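Local coordinates for protein SusD homolog (Bacteroides thetaiotaomicron VPI-5482, PDB 3FDH) that probably binds glycans at the cell surface of a gut bacterium, as a SusD/RagB-family lipoprotein that works with an outer-membrane transporter, at residues T269-Y274 with K420-W425; Y274-A279 with A363-A368; A279-F284 with S388-E393; I319-Y324 with N370-A375; A356-V361 with Y399-V404. All blocks are in the same frame, centred on the assembly; numbering follows the deposited sequence.

Overall arrangement
The five contacts lie in one part of a mainly helical, single-chain SusD-like fold. Helix 354-379 joins three of them, carrying contact 5, contact 2 and contact 4 in turn along its length; the centres of contacts 4 and 5 are about 22 Å apart, and the two contacts do not touch. Contacts 2 and 3 are the closest pair, with centres about 7 Å apart; the centres of contacts 1 and 2, which share Y274, are about 8 Å apart. W425 of contact 1 packs against F283 of contact 3 and F322 of contact 4. Contacts 3 and 4 meet through the two-stranded antiparallel sheet of 283-284 and 319-320.

Contact 1. Residues T269-Y274 with K420-W425; sequences TKLLAY and KYLAMW
L422 and L271, the two residues most buried here, meet methyl to methyl: their CD2 atoms lie 3.9 Å apart, and the two side chains run past each other in opposite directions. From the same isobutyl group of L271 the other branch, CD1, reaches the six-membered ring of W425 at 3.5 Å from CZ3. One leucine therefore touches both the last turn of helix 412-423 and the indole just beyond its end.

K270 supplies the third large share. The K270 and Y421 side chains cross at about a right angle, with K270 CD 3.9 Å from Y421 CE1. Beyond CG the lysine chain is extended through chi2 and chi3 and bends at chi4 (66°), which turns NZ aside; K270 NZ is 2.8 Å from a water that also donates to Y421 OH. Both polar ends have further partners, since K270 NZ bonds to the carbonyl of T450 and Y421 OH to that of I49. The lysine thus packs with its methylenes and keeps its ammonium for oxygen atoms.

The contact joins helix 265-274 to the C-terminal end of helix 412-423. A423 at that end and M424 just beyond it touch helix 335-348, while Y421 and M424 touch helix 431-443.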
# COMPACT_ATOMS: atom_id res chain seq x y z
N THR A 269 -6.21 13.49 15.33
CA THR A 269 -6.65 13.14 16.68
C THR A 269 -5.75 12.06 17.28
O THR A 269 -5.36 12.12 18.43
CB THR A 269 -8.10 12.62 16.65
OG1 THR A 269 -8.95 13.64 16.11
CG2 THR A 269 -8.59 12.27 18.08
N LYS A 270 -5.45 11.04 16.48
CA LYS A 270 -4.59 9.92 16.92
C LYS A 270 -3.19 10.43 17.22
O LYS A 270 -2.60 10.18 18.27
CB LYS A 270 -4.51 8.84 15.86
CG LYS A 270 -5.82 8.09 15.58
CD LYS A 270 -5.67 7.06 14.48
CE LYS A 270 -6.98 6.26 14.21
NZ LYS A 270 -8.12 7.03 13.65
N LEU A 271 -2.63 11.12 16.24
CA LEU A 271 -1.26 11.64 16.40
C LEU A 271 -1.12 12.51 17.67
O LEU A 271 -0.10 12.45 18.40
CB LEU A 271 -0.82 12.44 15.14
CG LEU A 271 -0.73 11.65 13.83
CD1 LEU A 271 -0.54 12.57 12.57
CD2 LEU A 271 0.38 10.60 13.95
N LEU A 272 -2.14 13.31 17.91
CA LEU A 272 -2.15 14.24 19.05
C LEU A 272 -2.28 13.47 20.33
O LEU A 272 -1.68 13.81 21.33
CB LEU A 272 -3.31 15.27 18.94
CG LEU A 272 -3.17 16.39 17.89
CD1 LEU A 272 -4.53 17.09 17.65
CD2 LEU A 272 -2.07 17.37 18.34
N ALA A 273 -3.05 12.40 20.29
CA ALA A 273 -3.32 11.63 21.49
C ALA A 273 -2.02 10.98 21.96
O ALA A 273 -1.78 10.82 23.13
CB ALA A 273 -4.38 10.59 21.25
N TYR A 274 -1.21 10.58 20.99
CA TYR A 274 0.07 9.93 21.26
C TYR A 274 1.22 10.89 21.42
O TYR A 274 2.29 10.53 21.89
CB TYR A 274 0.42 9.02 20.08
CG TYR A 274 -0.22 7.67 20.14
CD1 TYR A 274 -1.50 7.45 19.65
CD2 TYR A 274 0.46 6.59 20.66
CE1 TYR A 274 -2.07 6.23 19.72
CE2 TYR A 274 -0.11 5.36 20.73
CZ TYR A 274 -1.37 5.18 20.25
OH TYR A 274 -1.97 3.96 20.34
N LYS A 420 1.18 0.26 13.16
CA LYS A 420 1.38 -0.12 11.77
C LYS A 420 0.64 0.91 10.95
O LYS A 420 1.14 1.45 9.98
CB LYS A 420 0.85 -1.54 11.50
CG LYS A 420 1.15 -2.06 10.13
CD LYS A 420 0.68 -3.49 9.91
CE LYS A 420 1.29 -4.13 8.66
NZ LYS A 420 0.46 -5.36 8.23
N TYR A 421 -0.59 1.15 11.35
CA TYR A 421 -1.47 2.17 10.73
C TYR A 421 -0.82 3.55 10.65
O TYR A 421 -0.73 4.11 9.55
CB TYR A 421 -2.86 2.21 11.41
CG TYR A 421 -3.73 3.33 10.89
CD1 TYR A 421 -3.70 4.58 11.51
CD2 TYR A 421 -4.62 3.15 9.84
CE1 TYR A 421 -4.44 5.64 11.04
CE2 TYR A 421 -5.38 4.21 9.37
CZ TYR A 421 -5.31 5.44 9.96
OH TYR A 421 -6.10 6.52 9.50
N LEU A 422 -0.21 4.03 11.74
CA LEU A 422 0.42 5.35 11.76
C LEU A 422 1.70 5.41 10.92
O LEU A 422 1.99 6.44 10.28
CB LEU A 422 0.73 5.80 13.20
CG LEU A 422 -0.56 6.02 14.02
CD1 LEU A 422 -0.15 6.37 15.46
CD2 LEU A 422 -1.42 7.15 13.43
N ALA A 423 2.45 4.31 10.90
CA ALA A 423 3.69 4.22 10.09
C ALA A 423 3.49 4.24 8.58
O ALA A 423 4.31 4.70 7.82
CB ALA A 423 4.47 2.96 10.44
N MSE A 424 2.35 3.72 8.19
CA MSE A 424 2.01 3.46 6.78
C MSE A 424 1.24 4.60 6.08
O MSE A 424 0.90 4.57 4.90
CB MSE A 424 1.43 2.05 6.66
CG MSE A 424 2.44 1.03 6.95
SE MSE A 424 1.95 -0.82 6.80
CE MSE A 424 1.80 -1.04 4.87
N TRP A 425 1.16 5.68 6.83
CA TRP A 425 0.70 7.00 6.34
C TRP A 425 1.92 7.68 5.73
O TRP A 425 2.96 7.80 6.34
CB TRP A 425 0.23 7.84 7.51
CG TRP A 425 -0.11 9.24 7.19
CD1 TRP A 425 -0.90 9.68 6.16
CD2 TRP A 425 0.24 10.40 7.95
NE1 TRP A 425 -1.04 11.04 6.20
CE2 TRP A 425 -0.33 11.52 7.27
CE3 TRP A 425 0.99 10.63 9.13
CZ2 TRP A 425 -0.20 12.81 7.74
CZ3 TRP A 425 1.15 11.91 9.56
CH2 TRP A 425 0.53 12.99 8.89
O HOH W 1 -7.31 8.32 11.25

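Contact 2. Residues Y274-A279 with A363-A368; sequences YNDPRA and AGLLNA
The guanidinium of R278 lies with one face against L365, whose CD2 sits over the centre of the group, 3.5 Å from CZ. The leucine crosses the arginine obliquely, and CG of L365 follows its methyl toward CZ and the two terminal nitrogens. A bend at chi3 (-80°) turns NE off the line of the methylenes. At the guanidinium edge, near its plane, stand A368 CB and the carbonyl oxygen of G364; the latter is 3.6 Å from R278 NH1, a contact without a hydrogen bond. P277 meets the same leucine at about a right angle, its CG 3.7 Å from L365 CD2, so this methyl lies against both proline ring and arginine.

D276 fixes the rotation of the guanidinium by a side-on, two-nitrogen grip. NH2 of R278 meets the syn lone pair of D276 OD2 at 2.7 Å, nearly straight at 171°, whereas NE reaches OD1 at 2.9 Å with a tilt from both planes. OD1 also takes the backbone N-H of R278 on its anti lone pair. An alanine in place of R278 would probably leave the D276 carboxylate without its charged mate and open a gap beside L365 CD2.

L422 and W425 also touch R278, and Y399 touches P277. The bond from the main-chain N-H of R278 to the side-chain OD1 of D276 makes an Asx turn, which begins at D276, the residue after N275, the C-prime residue of the Schellman motif that ends helix 265-274.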
# COMPACT_ATOMS: atom_id res chain seq x y z
N TYR A 274 -1.21 10.58 20.99
CA TYR A 274 0.07 9.93 21.26
C TYR A 274 1.22 10.89 21.42
O TYR A 274 2.29 10.53 21.89
CB TYR A 274 0.42 9.02 20.08
CG TYR A 274 -0.22 7.67 20.14
CD1 TYR A 274 -1.50 7.45 19.65
CD2 TYR A 274 0.46 6.59 20.66
CE1 TYR A 274 -2.07 6.23 19.72
CE2 TYR A 274 -0.11 5.36 20.73
CZ TYR A 274 -1.37 5.18 20.25
OH TYR A 274 -1.97 3.96 20.34
N ASN A 275 0.99 12.11 21.01
CA ASN A 275 2.04 13.08 20.89
C ASN A 275 3.10 12.49 19.97
O ASN A 275 4.28 12.57 20.18
CB ASN A 275 2.65 13.45 22.22
CG ASN A 275 3.56 14.66 22.13
OD1 ASN A 275 3.42 15.49 21.24
ND2 ASN A 275 4.50 14.76 23.06
N ASP A 276 2.62 11.84 18.93
CA ASP A 276 3.48 11.26 17.90
C ASP A 276 4.34 12.41 17.29
O ASP A 276 3.87 13.52 17.10
CB ASP A 276 2.60 10.51 16.89
CG ASP A 276 3.38 9.88 15.74
OD1 ASP A 276 4.01 10.62 14.95
OD2 ASP A 276 3.32 8.63 15.62
N PRO A 277 5.64 12.17 17.07
CA PRO A 277 6.47 13.23 16.49
C PRO A 277 5.91 13.90 15.22
O PRO A 277 6.18 15.05 14.95
CB PRO A 277 7.75 12.49 16.10
CG PRO A 277 7.74 11.22 16.91
CD PRO A 277 6.35 10.89 17.23
N ARG A 278 5.15 13.14 14.44
CA ARG A 278 4.60 13.64 13.18
C ARG A 278 3.45 14.63 13.38
O ARG A 278 3.08 15.37 12.49
CB ARG A 278 4.11 12.47 12.31
CG ARG A 278 5.26 11.57 11.83
CD ARG A 278 4.70 10.24 11.27
NE ARG A 278 4.39 9.32 12.36
CZ ARG A 278 4.79 8.05 12.47
NH1 ARG A 278 5.43 7.44 11.47
NH2 ARG A 278 4.50 7.38 13.57
N ALA A 279 2.91 14.63 14.59
CA ALA A 279 1.83 15.57 14.95
C ALA A 279 2.25 17.03 14.75
O ALA A 279 1.44 17.89 14.39
CB ALA A 279 1.37 15.36 16.42
N ALA A 363 11.63 2.61 12.17
CA ALA A 363 11.75 2.62 10.70
C ALA A 363 10.63 3.45 10.08
O ALA A 363 10.83 4.17 9.11
CB ALA A 363 11.72 1.19 10.10
N GLY A 364 9.43 3.32 10.60
CA GLY A 364 8.28 4.05 10.03
C GLY A 364 8.45 5.55 10.16
O GLY A 364 8.10 6.32 9.27
N LEU A 365 8.99 5.95 11.30
CA LEU A 365 9.24 7.36 11.58
C LEU A 365 10.34 7.90 10.67
O LEU A 365 10.29 9.04 10.23
CB LEU A 365 9.61 7.60 13.06
CG LEU A 365 8.39 7.80 13.97
CD1 LEU A 365 8.68 7.55 15.47
CD2 LEU A 365 7.81 9.21 13.75
N LEU A 366 11.35 7.08 10.41
CA LEU A 366 12.51 7.54 9.60
C LEU A 366 12.07 7.67 8.13
O LEU A 366 12.50 8.57 7.42
CB LEU A 366 13.75 6.64 9.78
CG LEU A 366 14.40 6.66 11.14
CD1 LEU A 366 15.70 5.82 11.17
CD2 LEU A 366 14.71 8.09 11.51
N ASN A 367 11.11 6.85 7.73
CA ASN A 367 10.61 6.89 6.35
C ASN A 367 9.74 8.14 6.20
O ASN A 367 9.73 8.79 5.17
CB ASN A 367 9.81 5.64 6.02
CG ASN A 367 9.19 5.68 4.65
OD1 ASN A 367 9.90 5.77 3.64
ND2 ASN A 367 7.85 5.65 4.61
N ALA A 368 9.01 8.43 7.27
CA ALA A 368 8.14 9.60 7.32
C ALA A 368 8.97 10.86 7.21
O ALA A 368 8.67 11.79 6.47
CB ALA A 368 7.35 9.62 8.63

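Contact 3. Residues A279-F284 with S388-E393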
# COMPACT_ATOMS: atom_id res chain seq x y z
N ALA A 279 2.91 14.63 14.59
CA ALA A 279 1.83 15.57 14.95
C ALA A 279 2.25 17.03 14.75
O ALA A 279 1.44 17.89 14.39
CB ALA A 279 1.37 15.36 16.42
N ASN A 280 3.52 17.31 15.01
CA ASN A 280 4.01 18.65 14.97
C ASN A 280 4.84 18.94 13.76
O ASN A 280 5.42 19.99 13.62
CB ASN A 280 4.91 18.87 16.17
CG ASN A 280 5.13 20.32 16.45
OD1 ASN A 280 4.22 21.14 16.27
ND2 ASN A 280 6.33 20.66 16.88
N ARG A 281 4.85 17.99 12.84
CA ARG A 281 5.79 18.10 11.75
C ARG A 281 5.31 17.77 10.35
O ARG A 281 5.87 18.28 9.38
CB ARG A 281 7.00 17.25 12.14
CG ARG A 281 8.10 17.34 11.22
CD ARG A 281 9.39 16.90 11.85
NE ARG A 281 10.43 16.86 10.82
CZ ARG A 281 11.06 17.92 10.33
NH1 ARG A 281 10.76 19.12 10.77
NH2 ARG A 281 11.96 17.78 9.38
N ALA A 282 4.22 16.99 10.25
CA ALA A 282 3.75 16.46 8.98
C ALA A 282 2.52 17.16 8.37
O ALA A 282 1.85 16.61 7.51
CB ALA A 282 3.47 14.97 9.11
N PHE A 283 2.25 18.35 8.84
CA PHE A 283 1.09 19.14 8.38
C PHE A 283 1.42 20.56 7.99
O PHE A 283 2.19 21.24 8.65
CB PHE A 283 -0.03 19.16 9.45
CG PHE A 283 -0.59 17.81 9.75
CD1 PHE A 283 -1.44 17.20 8.85
CD2 PHE A 283 -0.31 17.17 10.92
CE1 PHE A 283 -1.96 15.95 9.11
CE2 PHE A 283 -0.83 15.91 11.19
CZ PHE A 283 -1.67 15.31 10.29
N PHE A 284 0.82 20.97 6.88
CA PHE A 284 0.94 22.30 6.33
C PHE A 284 -0.45 22.94 6.17
O PHE A 284 -1.44 22.32 5.81
CB PHE A 284 1.62 22.36 4.95
CG PHE A 284 2.97 21.68 4.87
CD1 PHE A 284 3.83 21.64 5.95
CD2 PHE A 284 3.40 21.17 3.64
CE1 PHE A 284 5.09 21.03 5.84
CE2 PHE A 284 4.65 20.57 3.51
CZ PHE A 284 5.50 20.50 4.62
N SER A 388 10.03 22.51 14.68
CA SER A 388 10.13 21.07 14.94
C SER A 388 11.49 20.55 14.53
O SER A 388 12.12 21.03 13.59
CB SER A 388 9.03 20.28 14.26
OG SER A 388 9.06 20.45 12.85
N GLU A 389 11.94 19.56 15.29
CA GLU A 389 13.23 18.92 15.05
C GLU A 389 13.10 17.77 14.08
O GLU A 389 12.11 17.06 14.06
CB GLU A 389 13.79 18.36 16.35
CG GLU A 389 14.01 19.36 17.45
CD GLU A 389 15.34 20.06 17.34
OE1 GLU A 389 16.06 19.81 16.35
OE2 GLU A 389 15.66 20.85 18.25
N VAL A 390 14.15 17.55 13.31
CA VAL A 390 14.17 16.43 12.38
C VAL A 390 14.02 15.12 13.16
O VAL A 390 14.59 14.97 14.20
CB VAL A 390 15.46 16.43 11.54
CG1 VAL A 390 15.69 15.11 10.85
CG2 VAL A 390 15.44 17.59 10.53
N ILE A 391 13.21 14.19 12.67
CA ILE A 391 13.07 12.90 13.35
C ILE A 391 14.32 12.05 13.05
O ILE A 391 14.67 11.82 11.88
CB ILE A 391 11.78 12.17 12.89
CG1 ILE A 391 10.61 13.09 13.20
CG2 ILE A 391 11.67 10.80 13.58
CD1 ILE A 391 9.36 12.71 12.56
N THR A 392 15.01 11.61 14.11
CA THR A 392 16.16 10.76 13.96
C THR A 392 16.00 9.39 14.59
O THR A 392 15.03 9.07 15.26
CB THR A 392 17.35 11.38 14.63
OG1 THR A 392 17.07 11.45 16.04
CG2 THR A 392 17.61 12.75 14.07
N GLU A 393 17.01 8.56 14.41
CA GLU A 393 16.93 7.19 14.97
C GLU A 393 16.84 7.31 16.50
O GLU A 393 16.11 6.60 17.15
CB GLU A 393 18.12 6.36 14.53
CG GLU A 393 18.09 4.93 14.95
CD GLU A 393 19.43 4.23 14.69
OE1 GLU A 393 20.30 4.83 14.02
OE2 GLU A 393 19.62 3.09 15.18
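R281 reaches across to S388 and lies against the backbone of E389 and V390, joining the loop that leads into strand 283-284 to the irregular segment before helix 393-410. That segment ends at T392, the N-cap of the helix. The tight part of the contact is the arginine itself, which has more surface buried here than any other residue of the two segments. With CG anti to the backbone N (chi1 -174°) and the chain extended as far as NE, its methylenes run beside the serine hydroxyl, and CD comes 3.5 Å from the carbonyl oxygen of E389. The guanidinium then presents one face to the main chain: V390 CA stands 3.8 Å above its plane, offset toward the rim.

The charged end is held from more than one direction. NE forms a salt bridge with E369 of helix 354-379, and the same E369 oxygen accepts the backbone N-H of I391, tying arginine and loop to one carboxylate. Replacing R281 with a leucine would probably leave E369 without its positive mate and S388 OG without the NH1 donor.

The solvent side is looser. E389 turns its side chain away, V390 adds from its side chain a methyl, CG2, 3.7 Å from R281 NH2, and N280 brings ND2 to 3.8 Å from S388 CB. The carbonyl of N280 is bonded by N386, whose OD1 is also a hydrogen-bond partner of S388 OG. That serine oxygen accepts from R281 NH1 at 3.0 Å, 2° out of the guanidinium plane, with an N-H...O angle of 150°.

Contact 4. Residues I319-Y324 with N370-A375; sequences ISAFVY and NSISIA
A375 is the small knob at one end of this contact, set against the backbone of the short 3-10 turn in 319-324. Its CB lies 3.1 Å from the carbonyl oxygen of A321 and also approaches the carbonyl carbon of Y324, so the methyl fits into the hollow between these two peptide groups. Beside it, Y324 CB packs 3.9 Å from A375 CB, while the Y324 ring leads away from the helix, meets Y255 edge-to-face and has its OH bonded to R292.

The second bump is F322, whose ring reaches S371 and I372 on the preceding turn of helix 354-379. The ring meets S371 with its edge: S371 CB lies near the ring plane, 3.7 Å from CD1 of F322. I372 approaches the ring obliquely, its CG1 4.0 Å from F322 CE1. The same CG1 also touches A321 CB, 4.2 Å away. W425 packs edge-to-face with F322, and F251 of helix 250-258 is another neighbour of the F322 side chain.

No conventional hydrogen bond crosses between the segments. The one directional contact is a CA-H...O approach from A375 to the carbonyl oxygen of Y324, at 3.3 Å between CA and O with 157° at the hydrogen. The join therefore depends mainly on the fit of apolar surfaces, and small residues such as A321 and A375 allow the backbones to come close.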
# COMPACT_ATOMS: atom_id res chain seq x y z
N ILE A 319 -3.14 20.43 4.59
CA ILE A 319 -2.71 19.19 3.97
C ILE A 319 -1.64 18.47 4.76
O ILE A 319 -1.05 19.03 5.64
CB ILE A 319 -2.08 19.49 2.57
CG1 ILE A 319 -0.97 20.54 2.70
CG2 ILE A 319 -3.18 19.89 1.52
CD1 ILE A 319 -0.09 20.80 1.49
N SER A 320 -1.45 17.19 4.42
CA SER A 320 -0.30 16.46 4.93
C SER A 320 0.93 16.93 4.13
O SER A 320 0.83 17.26 2.95
CB SER A 320 -0.45 14.94 4.83
OG SER A 320 -0.38 14.48 3.49
N ALA A 321 2.09 16.91 4.76
CA ALA A 321 3.36 17.29 4.12
C ALA A 321 3.65 16.39 2.91
O ALA A 321 4.30 16.76 1.92
CB ALA A 321 4.52 17.21 5.15
N PHE A 322 3.08 15.20 3.01
CA PHE A 322 3.32 14.10 2.06
C PHE A 322 2.90 14.37 0.61
O PHE A 322 3.47 13.81 -0.33
CB PHE A 322 2.67 12.81 2.56
CG PHE A 322 3.22 12.34 3.87
CD1 PHE A 322 4.54 11.93 3.97
CD2 PHE A 322 2.43 12.39 5.02
CE1 PHE A 322 5.04 11.52 5.17
CE2 PHE A 322 2.92 12.00 6.22
CZ PHE A 322 4.24 11.56 6.31
N VAL A 323 1.94 15.27 0.44
CA VAL A 323 1.44 15.58 -0.90
C VAL A 323 2.51 16.32 -1.73
O VAL A 323 2.40 16.42 -2.94
CB VAL A 323 0.08 16.35 -0.87
CG1 VAL A 323 -1.03 15.56 -0.04
CG2 VAL A 323 0.26 17.81 -0.38
N TYR A 324 3.55 16.85 -1.07
CA TYR A 324 4.65 17.56 -1.75
C TYR A 324 5.96 16.78 -1.82
O TYR A 324 7.03 17.33 -2.15
CB TYR A 324 4.86 18.95 -1.12
CG TYR A 324 3.84 19.95 -1.64
CD1 TYR A 324 3.93 20.43 -2.93
CD2 TYR A 324 2.79 20.38 -0.85
CE1 TYR A 324 2.99 21.32 -3.42
CE2 TYR A 324 1.83 21.24 -1.34
CZ TYR A 324 1.93 21.70 -2.62
OH TYR A 324 0.99 22.60 -3.09
N ASN A 370 11.91 11.04 5.96
CA ASN A 370 12.49 11.10 4.62
C ASN A 370 11.54 11.86 3.71
O ASN A 370 11.94 12.79 3.00
CB ASN A 370 12.75 9.70 4.06
CG ASN A 370 13.59 9.73 2.78
OD1 ASN A 370 14.71 10.26 2.75
ND2 ASN A 370 13.05 9.16 1.71
N SER A 371 10.27 11.47 3.71
CA SER A 371 9.32 12.13 2.85
C SER A 371 9.00 13.56 3.21
O SER A 371 8.80 14.42 2.34
CB SER A 371 8.02 11.34 2.81
OG SER A 371 8.34 10.07 2.31
N ILE A 372 8.95 13.80 4.51
CA ILE A 372 8.64 15.14 5.02
C ILE A 372 9.73 16.10 4.56
O ILE A 372 9.43 17.16 4.05
CB ILE A 372 8.47 15.15 6.54
CG1 ILE A 372 7.18 14.39 6.86
CG2 ILE A 372 8.47 16.65 7.06
CD1 ILE A 372 7.00 14.10 8.34
N SER A 373 11.00 15.71 4.73
CA SER A 373 12.15 16.52 4.31
C SER A 373 12.17 16.79 2.80
O SER A 373 12.51 17.88 2.35
CB SER A 373 13.47 15.89 4.74
OG SER A 373 13.56 15.98 6.14
N ILE A 374 11.86 15.77 2.04
CA ILE A 374 11.78 15.91 0.57
C ILE A 374 10.76 17.00 0.25
O ILE A 374 10.96 17.87 -0.61
CB ILE A 374 11.40 14.56 -0.11
CG1 ILE A 374 12.63 13.62 -0.11
CG2 ILE A 374 10.92 14.77 -1.54
CD1 ILE A 374 12.27 12.15 -0.52
N ALA A 375 9.65 16.95 0.99
CA ALA A 375 8.51 17.86 0.76
C ALA A 375 8.84 19.30 1.10
O ALA A 375 8.48 20.22 0.37
CB ALA A 375 7.26 17.40 1.50

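Contact 5. Residues A356-V361 with Y399-V404; sequences ALKEAV and YFDDVV
K358 and D401 form the salt bridge of this contact, with NZ 3.2 Å from OD1. The ammonium approaches on the syn side of that oxygen, 27° out of the carboxylate plane. A water completes a second path between the same two residues: it accepts from K358 NZ at 2.9 Å and donates to D401 OD2 at 2.7 Å. K405 adds a long, weak ion pair to OD1.

Inward from the charges, the fully extended lysine chain lies over the F400 ring. Its CB stands above the centre of one face, 3.7 Å from the centroid and 3° off the ring normal, a CH-pi contact; CG and CD continue over the CG and CD2 side of the ring. At the ring edge stand L357 CG and V361 CG2, the latter 4.2 Å from F400 CD1. L357 also extends CD2 to within 4.0 Å of V404 CG1.

The axes of segments 356-361 and 399-404 run at 115° to each other and approach to 10.6 Å, with F340 of helix 335-348 and T416 of helix 412-423 also touching L357. K358 thus serves both halves of the contact: its methylenes cover an aromatic face, and its charge is met by a carboxylate and a water.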
# COMPACT_ATOMS: atom_id res chain seq x y z
N ALA A 356 10.59 -5.98 18.22
CA ALA A 356 10.13 -5.98 16.84
C ALA A 356 9.33 -4.71 16.58
O ALA A 356 9.50 -4.04 15.56
CB ALA A 356 9.30 -7.22 16.53
N LEU A 357 8.45 -4.39 17.51
CA LEU A 357 7.60 -3.22 17.37
C LEU A 357 8.44 -1.97 17.36
O LEU A 357 8.18 -1.03 16.63
CB LEU A 357 6.55 -3.14 18.49
CG LEU A 357 5.53 -2.00 18.37
CD1 LEU A 357 4.60 -2.06 17.11
CD2 LEU A 357 4.65 -1.97 19.66
N LYS A 358 9.50 -1.96 18.16
CA LYS A 358 10.31 -0.74 18.22
C LYS A 358 11.00 -0.53 16.89
O LYS A 358 11.11 0.59 16.37
CB LYS A 358 11.35 -0.79 19.33
CG LYS A 358 12.18 0.48 19.41
CD LYS A 358 13.13 0.48 20.59
CE LYS A 358 13.75 1.85 20.80
NZ LYS A 358 14.70 1.94 21.96
N GLU A 359 11.47 -1.62 16.34
CA GLU A 359 12.18 -1.57 15.07
C GLU A 359 11.25 -1.04 13.98
O GLU A 359 11.64 -0.21 13.13
CB GLU A 359 12.70 -2.96 14.71
CG GLU A 359 13.54 -3.05 13.47
CD GLU A 359 14.95 -2.53 13.66
OE1 GLU A 359 15.29 -2.14 14.79
OE2 GLU A 359 15.71 -2.46 12.66
N ALA A 360 9.99 -1.45 14.07
CA ALA A 360 8.97 -1.08 13.10
C ALA A 360 8.57 0.40 13.22
O ALA A 360 8.50 1.12 12.25
CB ALA A 360 7.72 -1.99 13.25
N VAL A 361 8.36 0.83 14.45
CA VAL A 361 7.99 2.23 14.74
C VAL A 361 9.12 3.18 14.34
O VAL A 361 8.88 4.21 13.70
CB VAL A 361 7.67 2.46 16.26
CG1 VAL A 361 7.49 3.93 16.58
CG2 VAL A 361 6.45 1.65 16.66
N TYR A 399 11.02 8.19 21.67
CA TYR A 399 9.58 8.38 21.59
C TYR A 399 8.93 7.02 21.83
O TYR A 399 7.91 6.87 22.52
CB TYR A 399 9.15 8.93 20.22
CG TYR A 399 7.72 8.69 20.00
CD1 TYR A 399 6.78 9.42 20.68
CD2 TYR A 399 7.28 7.70 19.12
CE1 TYR A 399 5.44 9.18 20.50
CE2 TYR A 399 5.98 7.46 18.95
CZ TYR A 399 5.06 8.20 19.64
OH TYR A 399 3.71 7.97 19.47
N PHE A 400 9.54 6.00 21.25
CA PHE A 400 9.01 4.65 21.46
C PHE A 400 9.01 4.30 22.97
O PHE A 400 8.04 3.79 23.51
CB PHE A 400 9.82 3.58 20.74
CG PHE A 400 9.36 2.19 21.10
CD1 PHE A 400 8.34 1.59 20.41
CD2 PHE A 400 9.91 1.52 22.21
CE1 PHE A 400 7.87 0.33 20.76
CE2 PHE A 400 9.44 0.24 22.55
CZ PHE A 400 8.42 -0.34 21.82
N ASP A 401 10.15 4.57 23.59
CA ASP A 401 10.42 4.26 25.01
C ASP A 401 9.51 5.07 25.92
O ASP A 401 8.99 4.60 26.93
CB ASP A 401 11.86 4.61 25.39
CG ASP A 401 12.91 3.68 24.77
OD1 ASP A 401 12.57 2.58 24.27
OD2 ASP A 401 14.09 4.08 24.79
N ASP A 402 9.28 6.31 25.51
CA ASP A 402 8.56 7.26 26.36
C ASP A 402 7.06 7.12 26.26
O ASP A 402 6.35 7.41 27.21
CB ASP A 402 8.94 8.72 26.02
CG ASP A 402 10.28 9.16 26.64
OD1 ASP A 402 10.87 8.38 27.40
OD2 ASP A 402 10.73 10.30 26.36
N VAL A 403 6.58 6.63 25.12
CA VAL A 403 5.16 6.58 24.86
C VAL A 403 4.59 5.22 24.43
O VAL A 403 3.64 4.69 25.03
CB VAL A 403 4.79 7.61 23.75
CG1 VAL A 403 3.30 7.51 23.35
CG2 VAL A 403 5.17 9.03 24.19
N VAL A 404 5.20 4.64 23.40
CA VAL A 404 4.66 3.42 22.83
C VAL A 404 4.84 2.19 23.68
O VAL A 404 3.97 1.34 23.76
CB VAL A 404 5.19 3.13 21.38
CG1 VAL A 404 4.58 1.86 20.86
CG2 VAL A 404 4.88 4.28 20.40
O HOH W 2 15.70 4.54 22.61